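Local coordinates for protein extracellular invertase (Aspergillus kawachii, PDB 5XH8) that probably hydrolyses sucrose and related beta-fructofuranosides and transfers fructosyl units to form fructooligosaccharides such as 1-kestose, at residues P28-L33 / G595-W600; I123-P128 / G271-D276; N251-D256 / Q265-I270; F432-R437 / V445-S450. All coordinates share one frame; numbering follows the deposited sequence.

Interaction 1 (P28-L33 / G595-W600); sequences PRAHVL and GLYDAW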
loop_
_atom_site.group_PDB
_atom_site.type_symbol
_atom_site.label_atom_id
_atom_site.label_comp_id
_atom_site.label_asym_id
_atom_site.label_seq_id
_atom_site.Cartn_x
_atom_site.Cartn_y
_atom_site.Cartn_z
ATOM N N PRO A 28 14.798 26.820 -27.482
ATOM C CA PRO A 28 14.039 26.641 -28.708
ATOM C C PRO A 28 12.743 27.467 -28.708
ATOM O O PRO A 28 12.257 27.878 -27.640
ATOM C CB PRO A 28 13.781 25.136 -28.721
ATOM C CG PRO A 28 13.708 24.761 -27.288
ATOM C CD PRO A 28 14.700 25.645 -26.599
ATOM N N ARG A 29 12.196 27.703 -29.897
ATOM C CA ARG A 29 10.878 28.363 -30.044
ATOM C C ARG A 29 9.731 27.474 -30.533
ATOM O O ARG A 29 8.562 27.848 -30.365
ATOM C CB ARG A 29 11.011 29.585 -30.962
ATOM C CG ARG A 29 11.280 29.278 -32.424
ATOM C CD ARG A 29 11.093 30.534 -33.286
ATOM N NE ARG A 29 12.044 31.599 -32.939
ATOM C CZ ARG A 29 12.822 32.292 -33.785
ATOM N NH1 ARG A 29 12.799 32.125 -35.119
ATOM N NH2 ARG A 29 13.634 33.216 -33.276
ATOM N N ALA A 30 10.059 26.349 -31.163
ATOM C CA ALA A 30 9.072 25.458 -31.792
ATOM C C ALA A 30 8.930 24.089 -31.080
ATOM O O ALA A 30 8.403 23.140 -31.672
ATOM C CB ALA A 30 9.446 25.224 -33.246
ATOM N N HIS A 31 9.390 23.994 -29.827
ATOM C CA HIS A 31 9.376 22.734 -29.064
ATOM C C HIS A 31 8.560 22.858 -27.770
ATOM O O HIS A 31 8.390 23.949 -27.218
ATOM C CB HIS A 31 10.810 22.316 -28.716
ATOM C CG HIS A 31 11.523 21.628 -29.831
ATOM N ND1 HIS A 31 12.026 22.306 -30.919
ATOM C CD2 HIS A 31 11.828 20.329 -30.027
ATOM C CE1 HIS A 31 12.599 21.448 -31.739
ATOM N NE2 HIS A 31 12.501 20.244 -31.215
ATOM N N VAL A 32 8.087 21.715 -27.278
ATOM C CA VAL A 32 7.377 21.655 -25.990
ATOM C C VAL A 32 8.371 21.611 -24.825
ATOM O O VAL A 32 9.148 20.670 -24.688
ATOM C CB VAL A 32 6.400 20.433 -25.913
ATOM C CG1 VAL A 32 5.828 20.255 -24.498
ATOM C CG2 VAL A 32 5.296 20.613 -26.909
ATOM N N LEU A 33 8.318 22.647 -23.994
ATOM C CA LEU A 33 9.061 22.698 -22.766
ATOM C C LEU A 33 8.340 23.690 -21.838
ATOM O O LEU A 33 7.600 24.537 -22.315
ATOM C CB LEU A 33 10.535 23.088 -23.038
ATOM C CG LEU A 33 10.940 24.536 -23.300
ATOM C CD1 LEU A 33 12.461 24.617 -23.426
ATOM C CD2 LEU A 33 10.261 25.131 -24.539
ATOM N N GLY A 595 13.344 30.455 -39.775
ATOM C CA GLY A 595 12.424 31.094 -38.836
ATOM C C GLY A 595 11.595 30.150 -37.972
ATOM O O GLY A 595 11.290 30.483 -36.824
ATOM N N LEU A 596 11.226 28.992 -38.517
ATOM C CA LEU A 596 10.309 28.037 -37.849
ATOM C C LEU A 596 9.043 28.774 -37.431
ATOM O O LEU A 596 8.502 29.533 -38.224
ATOM C CB LEU A 596 11.001 27.325 -36.681
ATOM C CG LEU A 596 12.362 26.700 -36.972
ATOM C CD1 LEU A 596 12.886 25.995 -35.731
ATOM C CD2 LEU A 596 12.329 25.751 -38.167
ATOM N N TYR A 597 8.564 28.590 -36.208
ATOM C CA TYR A 597 7.397 29.328 -35.734
ATOM C C TYR A 597 7.412 29.306 -34.218
ATOM O O TYR A 597 8.205 28.578 -33.621
ATOM C CB TYR A 597 6.097 28.691 -36.265
ATOM C CG TYR A 597 5.797 27.316 -35.637
ATOM C CD1 TYR A 597 6.502 26.176 -36.032
ATOM C CD2 TYR A 597 4.826 27.176 -34.651
ATOM C CE1 TYR A 597 6.251 24.929 -35.448
ATOM C CE2 TYR A 597 4.572 25.937 -34.060
ATOM C CZ TYR A 597 5.284 24.812 -34.460
ATOM O OH TYR A 597 5.019 23.579 -33.887
ATOM N N ASP A 598 6.523 30.089 -33.610
ATOM C CA ASP A 598 6.373 30.164 -32.162
ATOM C C ASP A 598 5.338 29.121 -31.686
ATOM O O ASP A 598 4.135 29.281 -31.865
ATOM C CB ASP A 598 5.940 31.580 -31.779
ATOM C CG ASP A 598 5.845 31.792 -30.298
ATOM O OD1 ASP A 598 6.235 30.917 -29.475
ATOM O OD2 ASP A 598 5.363 32.887 -29.926
ATOM N N ALA A 599 5.825 28.060 -31.054
ATOM C CA ALA A 599 4.945 27.011 -30.528
ATOM C C ALA A 599 4.195 27.440 -29.273
ATOM O O ALA A 599 3.269 26.733 -28.867
ATOM C CB ALA A 599 5.721 25.722 -30.285
ATOM N N TRP A 600 4.586 28.574 -28.676
ATOM C CA TRP A 600 3.986 29.107 -27.472
ATOM C C TRP A 600 3.515 30.557 -27.665
ATOM O O TRP A 600 4.001 31.447 -26.976
ATOM C CB TRP A 600 5.002 28.998 -26.294
ATOM C CG TRP A 600 5.344 27.577 -25.976
ATOM C CD1 TRP A 600 6.413 26.865 -26.445
ATOM C CD2 TRP A 600 4.579 26.664 -25.172
ATOM N NE1 TRP A 600 6.379 25.579 -25.971
ATOM C CE2 TRP A 600 5.262 25.424 -25.190
ATOM C CE3 TRP A 600 3.394 26.774 -24.443
ATOM C CZ2 TRP A 600 4.792 24.296 -24.505
ATOM C CZ3 TRP A 600 2.925 25.653 -23.749
ATOM C CH2 TRP A 600 3.632 24.427 -23.792
HETATM O O HOH W 1 8.002 29.496 -28.568
#
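The loop that follows strand 585-594, shaped by an Asx turn at Asp598, is bonded through Gly595, Ala599 and Trp600 to the loop at residues 28-33, joining the exit of the GH32 beta-sandwich to the chain that enters the beta-propeller. Within the turn, Asp598 OD1 accepts from Trp600 N at 3.0 Å, the donor lying above the carboxylate plane. Three hydrogen bonds cross between the loops. Ala599 N reaches Arg29 O at 2.8 Å, almost straight (169°) and in the carbonyl plane. The indole of Trp600 gives its NE1 proton to His31 O at 2.9 Å, with that oxygen close to the ring plane, so the bond helps to fix how the indole is turned. Arg29 bends at chi3 (63°) and runs past Tyr597 O, and its NH1 meets Gly595 O at 2.8 Å in the guanidinium plane. The methyl of Ala30 packs against Tyr597 and Leu596: its CB lies 3.9 Å from Tyr597 CE1 and 4.3 Å from Leu596 CD1, while Ala30 CA rests on Ala599 CB at 3.7 Å. On one flank Tyr597 packs on helix 420-426 and bonds through its hydroxyl to Ala74 O. The His31 imidazole is held by Asp547 and Glu552, on strands 534-547 and 550-555 of the sandwich, and Val32 pairs through its backbone with Leu370 of strand 366-385.

Interaction 2 (I123-P128 / G271-D276); sequences IHWSIP and GTEGSD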
loop_
_atom_site.group_PDB
_atom_site.type_symbol
_atom_site.label_atom_id
_atom_site.label_comp_id
_atom_site.label_asym_id
_atom_site.label_seq_id
_atom_site.Cartn_x
_atom_site.Cartn_y
_atom_site.Cartn_z
ATOM N N ILE A 123 15.303 4.474 -5.563
ATOM C CA ILE A 123 14.797 3.368 -6.345
ATOM C C ILE A 123 15.727 3.253 -7.546
ATOM O O ILE A 123 15.903 4.228 -8.298
ATOM C CB ILE A 123 13.350 3.651 -6.850
ATOM C CG1 ILE A 123 12.377 3.923 -5.679
ATOM C CG2 ILE A 123 12.854 2.522 -7.742
ATOM C CD1 ILE A 123 11.127 4.644 -6.133
ATOM N N HIS A 124 16.318 2.075 -7.730
ATOM C CA HIS A 124 17.152 1.820 -8.914
ATOM C C HIS A 124 17.313 0.325 -9.169
ATOM O O HIS A 124 17.376 -0.456 -8.241
ATOM C CB HIS A 124 18.523 2.497 -8.788
ATOM C CG HIS A 124 19.226 2.670 -10.093
ATOM N ND1 HIS A 124 20.269 1.860 -10.487
ATOM C CD2 HIS A 124 19.015 3.535 -11.113
ATOM C CE1 HIS A 124 20.691 2.235 -11.680
ATOM N NE2 HIS A 124 19.945 3.246 -12.087
ATOM N N TRP A 125 17.379 -0.052 -10.436
ATOM C CA TRP A 125 17.518 -1.446 -10.828
ATOM C C TRP A 125 18.750 -2.142 -10.225
ATOM O O TRP A 125 18.709 -3.339 -9.976
ATOM C CB TRP A 125 17.510 -1.603 -12.369
ATOM C CG TRP A 125 18.657 -0.945 -13.069
ATOM C CD1 TRP A 125 18.648 0.277 -13.672
ATOM C CD2 TRP A 125 19.966 -1.474 -13.266
ATOM N NE1 TRP A 125 19.869 0.558 -14.211
ATOM C CE2 TRP A 125 20.706 -0.496 -13.978
ATOM C CE3 TRP A 125 20.604 -2.664 -12.889
ATOM C CZ2 TRP A 125 22.053 -0.675 -14.322
ATOM C CZ3 TRP A 125 21.950 -2.842 -13.239
ATOM C CH2 TRP A 125 22.655 -1.845 -13.938
ATOM N N SER A 126 19.815 -1.371 -9.998
ATOM C CA SER A 126 21.096 -1.882 -9.520
ATOM C C SER A 126 21.186 -2.135 -8.025
ATOM O O SER A 126 22.186 -2.659 -7.590
ATOM C CB SER A 126 22.219 -0.913 -9.894
ATOM O OG SER A 126 22.120 0.315 -9.194
ATOM N N ILE A 127 20.182 -1.722 -7.248
ATOM C CA ILE A 127 20.220 -1.873 -5.778
ATOM C C ILE A 127 19.027 -2.669 -5.300
ATOM O O ILE A 127 18.067 -2.860 -6.066
ATOM C CB ILE A 127 20.273 -0.513 -5.058
ATOM C CG1 ILE A 127 19.034 0.359 -5.388
ATOM C CG2 ILE A 127 21.578 0.191 -5.381
ATOM C CD1 ILE A 127 18.929 1.626 -4.553
ATOM N N PRO A 128 19.058 -3.139 -4.035
ATOM C CA PRO A 128 17.865 -3.862 -3.571
ATOM C C PRO A 128 16.614 -2.972 -3.589
ATOM O O PRO A 128 16.703 -1.762 -3.348
ATOM C CB PRO A 128 18.242 -4.303 -2.140
ATOM C CG PRO A 128 19.760 -4.369 -2.169
ATOM C CD PRO A 128 20.181 -3.243 -3.078
ATOM N N GLY A 271 12.089 2.618 -22.883
ATOM C CA GLY A 271 13.438 2.976 -22.498
ATOM C C GLY A 271 14.083 1.733 -21.905
ATOM O O GLY A 271 13.438 0.982 -21.176
ATOM N N THR A 272 15.356 1.508 -22.206
ATOM C CA THR A 272 16.106 0.462 -21.513
ATOM C C THR A 272 17.284 1.080 -20.779
ATOM O O THR A 272 17.963 1.967 -21.305
ATOM C CB THR A 272 16.573 -0.681 -22.468
ATOM O OG1 THR A 272 17.713 -0.284 -23.228
ATOM C CG2 THR A 272 15.478 -1.074 -23.382
ATOM N N GLU A 273 17.498 0.607 -19.548
ATOM C CA GLU A 273 18.551 1.094 -18.676
ATOM C C GLU A 273 19.749 0.145 -18.766
ATOM O O GLU A 273 19.685 -0.996 -18.290
ATOM C CB GLU A 273 18.069 1.193 -17.228
ATOM C CG GLU A 273 16.906 2.149 -17.022
ATOM C CD GLU A 273 16.744 2.523 -15.562
ATOM O OE1 GLU A 273 17.608 3.278 -15.049
ATOM O OE2 GLU A 273 15.792 2.014 -14.933
ATOM N N GLY A 274 20.822 0.642 -19.385
ATOM C CA GLY A 274 22.051 -0.110 -19.607
ATOM C C GLY A 274 23.211 0.286 -18.723
ATOM O O GLY A 274 23.190 1.315 -18.016
ATOM N N SER A 275 24.235 -0.557 -18.775
ATOM C CA SER A 275 25.412 -0.418 -17.935
ATOM C C SER A 275 26.564 -1.163 -18.576
ATOM O O SER A 275 26.333 -2.162 -19.235
ATOM C CB SER A 275 25.132 -1.055 -16.584
ATOM O OG SER A 275 26.177 -0.810 -15.660
ATOM N N ASP A 276 27.787 -0.685 -18.365
ATOM C CA ASP A 276 28.982 -1.537 -18.501
ATOM C C ASP A 276 29.071 -2.444 -17.299
ATOM O O ASP A 276 28.439 -2.187 -16.275
ATOM C CB ASP A 276 30.245 -0.707 -18.548
ATOM C CG ASP A 276 30.221 0.276 -19.658
ATOM O OD1 ASP A 276 30.023 -0.158 -20.822
ATOM O OD2 ASP A 276 30.361 1.481 -19.355
HETATM O O HOH W 2 16.014 1.996 -12.393
#
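Trp125 meets Glu273 and Ser275 in a buried van der Waals contact between two sheets of the GH32 beta-propeller: a type I turn, His124 to Ile127, in the loop between strands 112-118 and 134-140, approaches the end of strand 265-274. Trp125 CG lies between its own backbone N and carbonyl carbon (chi1 64°), and the indole presents its edge to Glu273 OE1 and Ser275 CB. The Trp125 and Glu273 side chains slide past each other in opposite directions, with the carboxylate plane nearly perpendicular to the ring (87°). Glu273 OE1 sits near the ring plane, 3.5 Å from Trp125 CD1, and the same CD1 is 3.5 Å from Glu273 CD. Glu273 CB lies well out of the indole plane, 3.6 Å from Trp125 NE1. Thr284 OG1 hydrogen-bonds to Glu273 OE1, Trp125 NE1 and His124 NE2, while Asn246 ND2 bonds to Glu273 OE2. Phe245 stacks on the indole. A water that accepts from Trp125 N at 3.1 Å also bridges to Glu273 OE2. Inside the turn, His124 ND1 and Ser126 OG share a hydrogen bond of 2.7 Å, and His124 CE1 lies over one face of the indole, toward its rim. At the far end of the indole, the benzo edge touches Ser275, just past the strand, where Ser275 CB lies 3.7 Å from Trp125 CH2.

Interaction 3 (N251-D256 / Q265-I270); sequences NVFSLD and QIFTTI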
loop_
_atom_site.group_PDB
_atom_site.type_symbol
_atom_site.label_atom_id
_atom_site.label_comp_id
_atom_site.label_asym_id
_atom_site.label_seq_id
_atom_site.Cartn_x
_atom_site.Cartn_y
_atom_site.Cartn_z
ATOM N N ASN A 251 5.166 1.994 -23.699
ATOM C CA ASN A 251 3.907 2.321 -24.368
ATOM C C ASN A 251 3.520 1.114 -25.236
ATOM O O ASN A 251 4.391 0.490 -25.814
ATOM C CB ASN A 251 4.080 3.473 -25.342
ATOM C CG ASN A 251 4.472 4.784 -24.688
ATOM O OD1 ASN A 251 5.106 4.863 -23.629
ATOM N ND2 ASN A 251 4.133 5.807 -25.360
ATOM N N VAL A 252 2.221 0.878 -25.412
ATOM C CA VAL A 252 1.698 -0.184 -26.285
ATOM C C VAL A 252 0.600 0.421 -27.162
ATOM O O VAL A 252 -0.265 1.183 -26.693
ATOM C CB VAL A 252 1.128 -1.369 -25.472
ATOM C CG1 VAL A 252 0.619 -2.473 -26.392
ATOM C CG2 VAL A 252 2.196 -1.937 -24.561
ATOM N N PHE A 253 0.670 0.103 -28.453
ATOM C CA PHE A 253 -0.237 0.674 -29.457
ATOM C C PHE A 253 -0.186 -0.195 -30.708
ATOM O O PHE A 253 0.590 -1.157 -30.797
ATOM C CB PHE A 253 0.158 2.130 -29.785
ATOM C CG PHE A 253 1.610 2.294 -30.124
ATOM C CD1 PHE A 253 2.575 2.377 -29.116
ATOM C CD2 PHE A 253 2.028 2.325 -31.457
ATOM C CE1 PHE A 253 3.920 2.496 -29.430
ATOM C CE2 PHE A 253 3.368 2.458 -31.770
ATOM C CZ PHE A 253 4.317 2.544 -30.765
ATOM N N SER A 254 -1.051 0.117 -31.655
ATOM C CA SER A 254 -1.188 -0.699 -32.830
ATOM C C SER A 254 -1.408 0.201 -34.044
ATOM O O SER A 254 -2.154 1.187 -33.987
ATOM C CB SER A 254 -2.321 -1.747 -32.638
ATOM O OG SER A 254 -3.572 -1.128 -32.353
ATOM N N LEU A 255 -0.753 -0.174 -35.137
ATOM C CA LEU A 255 -0.614 0.675 -36.320
ATOM C C LEU A 255 -0.993 -0.029 -37.645
ATOM O O LEU A 255 -0.877 -1.252 -37.769
ATOM C CB LEU A 255 0.863 1.108 -36.445
ATOM C CG LEU A 255 1.493 1.852 -35.261
ATOM C CD1 LEU A 255 2.984 2.121 -35.526
ATOM C CD2 LEU A 255 0.717 3.119 -34.964
ATOM N N ASP A 256 -1.408 0.776 -38.617
ATOM C CA ASP A 256 -1.376 0.377 -40.027
ATOM C C ASP A 256 -0.508 1.373 -40.809
ATOM O O ASP A 256 0.270 2.147 -40.209
ATOM C CB ASP A 256 -2.806 0.230 -40.579
ATOM C CG ASP A 256 -3.588 1.519 -40.592
ATOM O OD1 ASP A 256 -3.050 2.655 -40.434
ATOM O OD2 ASP A 256 -4.806 1.402 -40.754
ATOM N N GLN A 265 -1.137 -4.006 -36.558
ATOM C CA GLN A 265 0.075 -4.578 -35.965
ATOM C C GLN A 265 0.471 -3.898 -34.661
ATOM O O GLN A 265 0.458 -2.685 -34.595
ATOM C CB GLN A 265 1.251 -4.377 -36.905
ATOM C CG GLN A 265 1.830 -5.637 -37.462
ATOM C CD GLN A 265 2.842 -5.283 -38.505
ATOM O OE1 GLN A 265 4.040 -5.205 -38.239
ATOM N NE2 GLN A 265 2.350 -4.953 -39.669
ATOM N N ILE A 266 0.933 -4.689 -33.698
ATOM C CA ILE A 266 1.183 -4.216 -32.334
ATOM C C ILE A 266 2.667 -3.855 -32.144
ATOM O O ILE A 266 3.579 -4.627 -32.476
ATOM C CB ILE A 266 0.700 -5.250 -31.298
ATOM C CG1 ILE A 266 -0.828 -5.306 -31.308
ATOM C CG2 ILE A 266 1.185 -4.906 -29.885
ATOM C CD1 ILE A 266 -1.415 -6.523 -30.603
ATOM N N PHE A 267 2.883 -2.667 -31.605
ATOM C CA PHE A 267 4.223 -2.138 -31.329
ATOM C C PHE A 267 4.292 -1.675 -29.873
ATOM O O PHE A 267 3.260 -1.339 -29.276
ATOM C CB PHE A 267 4.490 -0.918 -32.203
ATOM C CG PHE A 267 4.716 -1.221 -33.665
ATOM C CD1 PHE A 267 3.638 -1.408 -34.533
ATOM C CD2 PHE A 267 6.005 -1.237 -34.190
ATOM C CE1 PHE A 267 3.849 -1.643 -35.896
ATOM C CE2 PHE A 267 6.223 -1.476 -35.549
ATOM C CZ PHE A 267 5.144 -1.683 -36.397
ATOM N N THR A 268 5.502 -1.633 -29.326
ATOM C CA THR A 268 5.749 -0.978 -28.041
ATOM C C THR A 268 6.961 -0.059 -28.186
ATOM O O THR A 268 7.865 -0.357 -28.987
ATOM C CB THR A 268 5.961 -2.003 -26.899
ATOM O OG1 THR A 268 6.196 -1.329 -25.646
ATOM C CG2 THR A 268 7.125 -2.958 -27.206
ATOM N N THR A 269 6.961 1.062 -27.466
ATOM C CA THR A 269 8.203 1.833 -27.240
ATOM C C THR A 269 8.622 1.699 -25.773
ATOM O O THR A 269 7.766 1.648 -24.879
ATOM C CB THR A 269 8.117 3.303 -27.688
ATOM O OG1 THR A 269 7.121 4.016 -26.943
ATOM C CG2 THR A 269 7.771 3.391 -29.181
ATOM N N ILE A 270 9.934 1.598 -25.543
ATOM C CA ILE A 270 10.481 1.438 -24.195
ATOM C C ILE A 270 11.790 2.146 -24.088
ATOM O O ILE A 270 12.510 2.249 -25.069
ATOM C CB ILE A 270 10.782 -0.028 -23.821
ATOM C CG1 ILE A 270 11.456 -0.770 -24.987
ATOM C CG2 ILE A 270 9.506 -0.731 -23.434
ATOM C CD1 ILE A 270 12.194 -1.994 -24.529
#
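Phe253 and Phe267 pair across an antiparallel hairpin with different first torsions: Phe253 CG stands between the backbone N and the carbonyl carbon (chi1 51°), whereas Phe267 CG is anti to the carbonyl carbon (chi1 -72°). The Phe253 ring thereby lies over the neighbouring strand, with CE2 3.6 Å from Phe267 CB and Phe267 O above one face, offset toward the rim. Its CZ meets Thr269 CG2 edge-on at 3.9 Å. The Phe267 ring instead receives Leu255, whose CD1 makes a CH-pi contact over the face, 4.1 Å from the ring centroid of Phe267. On the other side of the sheet, Val252, Ser254, Ile266 and Thr268 alternate with these residues. Phe253 and Phe267 form a hydrogen-bonded pair, Phe267 N donating to Phe253 O at 2.9 Å and Phe253 N returning the bond to Phe267 O; Leu255 N closes on Gln265 O at 2.8 Å. Phe342 stacks on Phe253, and Leu376 and Val378 of strand 366-385 continue the apolar cluster. At the other end of the hairpin, Asn251 O accepts twice, from Thr269 N at 3.1 Å and from Thr268 OG1 at 2.6 Å, the donors coming from opposite faces of its plane. Gln206 NE2 also bonds to Thr268 OG1. A buried carbonyl gripped in this way is well satisfied, and its two hydrogen bonds, one from a backbone N-H and one from a hydroxyl, tie a side chain as well as the backbone into the sheet.

Interaction 4 (F432-R437 / V445-S450); sequences FTESGR and VPFKRS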
loop_
_atom_site.group_PDB
_atom_site.type_symbol
_atom_site.label_atom_id
_atom_site.label_comp_id
_atom_site.label_asym_id
_atom_site.label_seq_id
_atom_site.Cartn_x
_atom_site.Cartn_y
_atom_site.Cartn_z
ATOM N N PHE A 432 14.376 29.268 -49.254
ATOM C CA PHE A 432 15.247 29.413 -50.422
ATOM C C PHE A 432 15.914 28.078 -50.722
ATOM O O PHE A 432 15.903 27.168 -49.882
ATOM C CB PHE A 432 16.287 30.545 -50.236
ATOM C CG PHE A 432 17.256 30.317 -49.103
ATOM C CD1 PHE A 432 18.445 29.612 -49.315
ATOM C CD2 PHE A 432 16.986 30.814 -47.823
ATOM C CE1 PHE A 432 19.339 29.403 -48.281
ATOM C CE2 PHE A 432 17.881 30.598 -46.781
ATOM C CZ PHE A 432 19.053 29.895 -47.014
ATOM N N THR A 433 16.480 27.967 -51.925
ATOM C CA THR A 433 17.119 26.730 -52.367
ATOM C C THR A 433 18.572 26.981 -52.727
ATOM O O THR A 433 18.931 28.068 -53.143
ATOM C CB THR A 433 16.389 26.105 -53.580
ATOM O OG1 THR A 433 16.371 27.046 -54.661
ATOM C CG2 THR A 433 14.930 25.699 -53.231
ATOM N N GLU A 434 19.397 25.960 -52.540
ATOM C CA GLU A 434 20.789 25.953 -52.910
ATOM C C GLU A 434 20.915 24.888 -53.997
ATOM O O GLU A 434 20.329 23.810 -53.873
ATOM C CB GLU A 434 21.635 25.593 -51.699
ATOM C CG GLU A 434 23.116 25.364 -51.962
ATOM C CD GLU A 434 23.904 26.631 -52.247
ATOM O OE1 GLU A 434 23.494 27.754 -51.870
ATOM O OE2 GLU A 434 24.990 26.494 -52.828
ATOM N N SER A 435 21.679 25.185 -55.048
ATOM C CA SER A 435 21.769 24.302 -56.221
ATOM C C SER A 435 22.387 22.969 -55.909
ATOM O O SER A 435 23.374 22.892 -55.185
ATOM C CB SER A 435 22.602 24.953 -57.339
ATOM O OG SER A 435 21.902 26.047 -57.889
ATOM N N GLY A 436 21.831 21.922 -56.508
ATOM C CA GLY A 436 22.425 20.594 -56.439
ATOM C C GLY A 436 23.818 20.575 -57.030
ATOM O O GLY A 436 24.197 21.476 -57.762
ATOM N N ARG A 437 24.594 19.559 -56.686
ATOM C CA ARG A 437 25.958 19.426 -57.186
ATOM C C ARG A 437 26.507 18.077 -56.841
ATOM O O ARG A 437 25.994 17.397 -55.956
ATOM C CB ARG A 437 26.872 20.469 -56.559
ATOM C CG ARG A 437 27.047 20.301 -55.061
ATOM C CD ARG A 437 27.462 21.596 -54.430
ATOM N NE ARG A 437 28.719 22.030 -54.993
ATOM C CZ ARG A 437 29.049 23.279 -55.294
ATOM N NH1 ARG A 437 28.214 24.297 -55.104
ATOM N NH2 ARG A 437 30.244 23.502 -55.818
ATOM N N VAL A 445 32.234 23.058 -48.920
ATOM C CA VAL A 445 31.866 24.003 -49.957
ATOM C C VAL A 445 30.740 24.893 -49.435
ATOM O O VAL A 445 29.599 24.441 -49.369
ATOM C CB VAL A 445 31.393 23.251 -51.226
ATOM C CG1 VAL A 445 30.994 24.234 -52.324
ATOM C CG2 VAL A 445 32.467 22.276 -51.697
ATOM N N PRO A 446 31.043 26.167 -49.088
ATOM C CA PRO A 446 30.006 27.065 -48.575
ATOM C C PRO A 446 28.773 27.157 -49.455
ATOM O O PRO A 446 28.891 27.125 -50.670
ATOM C CB PRO A 446 30.715 28.422 -48.513
ATOM C CG PRO A 446 32.154 28.074 -48.303
ATOM C CD PRO A 446 32.374 26.819 -49.097
ATOM N N PHE A 447 27.597 27.245 -48.845
ATOM C CA PHE A 447 26.372 27.546 -49.583
ATOM C C PHE A 447 26.481 28.977 -50.093
ATOM O O PHE A 447 27.108 29.815 -49.447
ATOM C CB PHE A 447 25.115 27.425 -48.687
ATOM C CG PHE A 447 24.547 26.017 -48.553
ATOM C CD1 PHE A 447 25.337 24.877 -48.709
ATOM C CD2 PHE A 447 23.198 25.841 -48.230
ATOM C CE1 PHE A 447 24.789 23.603 -48.588
ATOM C CE2 PHE A 447 22.652 24.565 -48.099
ATOM C CZ PHE A 447 23.446 23.451 -48.283
ATOM N N LYS A 448 25.870 29.259 -51.238
ATOM C CA LYS A 448 25.786 30.627 -51.738
ATOM C C LYS A 448 25.008 31.500 -50.771
ATOM O O LYS A 448 25.338 32.682 -50.586
ATOM C CB LYS A 448 25.116 30.671 -53.115
ATOM C CG LYS A 448 25.342 31.986 -53.842
ATOM C CD LYS A 448 24.424 32.146 -55.041
ATOM C CE LYS A 448 24.610 33.507 -55.695
ATOM N NZ LYS A 448 23.443 33.814 -56.569
ATOM N N ARG A 449 23.960 30.928 -50.174
ATOM C CA ARG A 449 23.193 31.614 -49.138
ATOM C C ARG A 449 22.969 30.695 -47.918
ATOM O O ARG A 449 22.698 29.511 -48.055
ATOM C CB ARG A 449 21.872 32.065 -49.709
ATOM C CG ARG A 449 21.089 32.972 -48.791
ATOM C CD ARG A 449 19.707 33.154 -49.344
ATOM N NE ARG A 449 18.818 33.744 -48.359
ATOM C CZ ARG A 449 17.544 34.035 -48.594
ATOM N NH1 ARG A 449 16.995 33.784 -49.786
ATOM N NH2 ARG A 449 16.799 34.576 -47.635
ATOM N N SER A 450 23.112 31.259 -46.729
ATOM C CA SER A 450 22.916 30.530 -45.492
ATOM C C SER A 450 21.847 31.275 -44.726
ATOM O O SER A 450 21.619 32.476 -44.985
ATOM C CB SER A 450 24.200 30.477 -44.683
ATOM O OG SER A 450 25.080 29.497 -45.173
#
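Glu434 uses its carboxylate to hold the backbone of Lys448, linking strand 430-439 to the turn after strand 444-446; these strands belong to the two different sheets of the C-terminal beta-sandwich. Lys448 N donates to Glu434 OE1 at 2.9 Å, meeting it on the syn side but 30° out of the carboxylate plane, and a weak second bond reaches OE2 at 3.3 Å. The bend at chi2 (73°) carries Glu434 CD toward this amide, while CG rests over the centre of the Phe447 ring, 3.7 Å from its centroid. Beside it the extended Arg449 lies across Phe432: its CD sits over the ring centre, and the guanidinium stacks flat on the ring, centres 4.0 Å apart and planes at 13°. At the other end, Val445 CG1 meets the face of the Arg437 guanidinium, tip to tip, 3.6 Å from NH2. Ser450 OG is satisfied by Ile575 N of strand 574-580, the strand with which Val445 and Phe447 also pair. A carboxylate whose CG packs on the Phe447 ring and whose oxygens take a main-chain N-H is probably stabilised by that amide.

In the fold
Interactions 2 and 3 share strand 265-274 in one propeller sheet: interaction 3 pairs it with strand 250-255, and interaction 2 uses its next residues to meet a loop from another sheet, so their segments adjoin although their centres are 24 Å apart. Interaction 4 lies in the C-terminal sandwich, about 47 Å from interaction 2 and 40 Å from interaction 3, centre to centre. Along the chain, interaction 3 is nested within the loop closed by interaction 2, and interaction 4 follows both. Interaction 1 encloses all three, bringing together residues more than 560 positions apart; its nearest atoms are about 8 Å from interaction 4. Bonded to strands 366-385 and 534-547, it lies where propeller and sandwich adjoin.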